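Local coordinates for protein GDP-perosamine synthase (Caulobacter crescentus, PDB 3BN1) that catalyses the pyridoxal phosphate-dependent transfer of an amino group from L-glutamate to GDP-4-keto-6-deoxy-D-mannose, giving GDP-perosamine for O-antigen synthesis, at residues Ile9-Pro14 / Asn349-Ala354. Numbering follows the deposited sequence.
Sequences ISVAAP and NLPTHA
H353 lays its imidazole against the backbone of S10-A13, and V11 meets P351 beside it. CG of H353 lies between its own backbone N and carbonyl carbon (chi1 68°), which brings it to 3.7 Å from CA of A12. CB of A13 sits over the centre of one ring face in a CH-pi contact, 4.1 Å from the centroid. The carbonyl oxygens of S10 and V11 approach the ring edge instead, S10 O lying 3.1 Å from CD2 of H353. Water joins both ring nitrogens to the other segment: one molecule links NE2 to the backbone N of S10, another ND1 to A13 O, while ND1 also accepts a hydrogen bond from the backbone N of G355.

V11 contributes through its backbone as well as its side chain. Its carbonyl oxygen accepts a nearly straight hydrogen bond from the backbone N of T352 (3.0 Å, 173° at the hydrogen) and a CA-H...O contact from P351. CG1 of V11 rests 4.0 Å from N of P351, and CG2 of I9 packs on CG of the same proline at 3.7 Å.

In this DegT/DnrJ/EryC1-family aminotransferase the contact joins the loop preceding helix 20-30 to the chain leaving strand 347-350 of the four-stranded antiparallel sheet. A12 touches N187 of the 2-oxoglutarate pocket; R256 of helix 249-266 touches T352 and H353, whereas I9 reaches D360 and R363 of the C-terminal helix 358-371.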
loop_
_atom_site.group_PDB
_atom_site.type_symbol
_atom_site.label_atom_id
_atom_site.label_comp_id
_atom_site.label_asym_id
_atom_site.label_seq_id
_atom_site.Cartn_x
_atom_site.Cartn_y
_atom_site.Cartn_z
ATOM N N ILE A 9 29.072 9.344 -4.203
ATOM C CA ILE A 9 28.283 10.232 -3.386
ATOM C C ILE A 9 26.846 10.018 -3.938
ATOM O O ILE A 9 26.588 10.155 -5.148
ATOM C CB ILE A 9 28.866 11.668 -3.582
ATOM C CG1 ILE A 9 30.039 11.898 -2.611
ATOM C CG2 ILE A 9 27.771 12.721 -3.423
ATOM C CD1 ILE A 9 31.015 12.976 -3.129
ATOM N N SER A 10 25.914 9.638 -3.060
ATOM C CA SER A 10 24.516 9.439 -3.470
ATOM C C SER A 10 23.677 10.681 -3.188
ATOM O O SER A 10 23.982 11.425 -2.261
ATOM C CB SER A 10 23.887 8.213 -2.811
ATOM O OG SER A 10 24.721 7.631 -1.840
ATOM N N VAL A 11 22.668 10.965 -4.013
ATOM C CA VAL A 11 21.838 12.172 -3.781
ATOM C C VAL A 11 21.149 12.203 -2.411
ATOM O O VAL A 11 20.957 13.279 -1.839
ATOM C CB VAL A 11 20.751 12.471 -4.876
ATOM C CG1 VAL A 11 21.325 13.153 -6.101
ATOM C CG2 VAL A 11 19.870 11.295 -5.184
ATOM N N ALA A 12 20.805 11.022 -1.892
ATOM C CA ALA A 12 20.131 10.865 -0.620
ATOM C C ALA A 12 20.588 9.547 -0.050
ATOM O O ALA A 12 21.380 8.847 -0.667
ATOM C CB ALA A 12 18.672 10.855 -0.820
ATOM N N ALA A 13 20.080 9.219 1.123
ATOM C CA ALA A 13 20.473 7.996 1.829
ATOM C C ALA A 13 19.921 8.069 3.260
ATOM O O ALA A 13 20.057 9.085 3.961
ATOM C CB ALA A 13 21.989 7.857 1.857
ATOM N N PRO A 14 19.259 7.001 3.677
ATOM C CA PRO A 14 18.678 6.958 5.006
ATOM C C PRO A 14 19.748 7.021 6.097
ATOM O O PRO A 14 20.746 6.281 6.100
ATOM C CB PRO A 14 17.970 5.581 5.039
ATOM C CG PRO A 14 17.889 5.128 3.624
ATOM C CD PRO A 14 19.132 5.702 3.004
ATOM N N ASN A 349 18.848 18.549 -9.323
ATOM C CA ASN A 349 18.880 18.306 -7.860
ATOM C C ASN A 349 20.257 17.809 -7.515
ATOM O O ASN A 349 20.654 16.798 -8.094
ATOM C CB ASN A 349 17.926 17.160 -7.500
ATOM C CG ASN A 349 16.502 17.495 -7.783
ATOM O OD1 ASN A 349 15.743 16.701 -8.365
ATOM N ND2 ASN A 349 16.129 18.711 -7.406
ATOM N N LEU A 350 20.924 18.432 -6.539
ATOM C CA LEU A 350 22.288 18.022 -6.173
ATOM C C LEU A 350 22.254 17.186 -4.874
ATOM O O LEU A 350 21.321 17.313 -4.096
ATOM C CB LEU A 350 23.096 19.294 -5.857
ATOM C CG LEU A 350 23.448 20.218 -7.032
ATOM C CD1 LEU A 350 24.248 21.468 -6.586
ATOM C CD2 LEU A 350 24.167 19.305 -8.012
ATOM N N PRO A 351 23.270 16.358 -4.593
ATOM C CA PRO A 351 23.267 15.587 -3.336
ATOM C C PRO A 351 22.992 16.470 -2.098
ATOM O O PRO A 351 23.634 17.519 -1.848
ATOM C CB PRO A 351 24.677 15.007 -3.241
ATOM C CG PRO A 351 25.124 14.913 -4.677
ATOM C CD PRO A 351 24.472 16.125 -5.406
ATOM N N THR A 352 22.057 15.969 -1.297
ATOM C CA THR A 352 21.610 16.646 -0.084
ATOM C C THR A 352 21.063 15.578 0.818
ATOM O O THR A 352 20.012 14.995 0.546
ATOM C CB THR A 352 20.432 17.618 -0.418
ATOM O OG1 THR A 352 20.550 18.088 -1.779
ATOM C CG2 THR A 352 20.474 18.808 0.498
ATOM N N HIS A 353 21.810 15.291 1.863
ATOM C CA HIS A 353 21.392 14.278 2.844
ATOM C C HIS A 353 22.279 14.394 4.070
ATOM O O HIS A 353 23.377 14.950 3.983
ATOM C CB HIS A 353 21.248 12.809 2.287
ATOM C CG HIS A 353 22.534 12.149 1.884
ATOM N ND1 HIS A 353 23.448 11.659 2.794
ATOM C CD2 HIS A 353 23.074 11.945 0.658
ATOM C CE1 HIS A 353 24.500 11.195 2.148
ATOM N NE2 HIS A 353 24.288 11.333 0.849
ATOM N N ALA A 354 21.813 13.856 5.187
ATOM C CA ALA A 354 22.508 13.965 6.458
ATOM C C ALA A 354 23.845 13.315 6.567
ATOM O O ALA A 354 24.570 13.668 7.495
ATOM C CB ALA A 354 21.606 13.544 7.678
HETATM O O HOH W 1 26.479 9.956 -0.289
HETATM O O HOH W 2 19.311 12.048 5.260
HETATM O O HOH W 3 22.245 9.993 5.280
#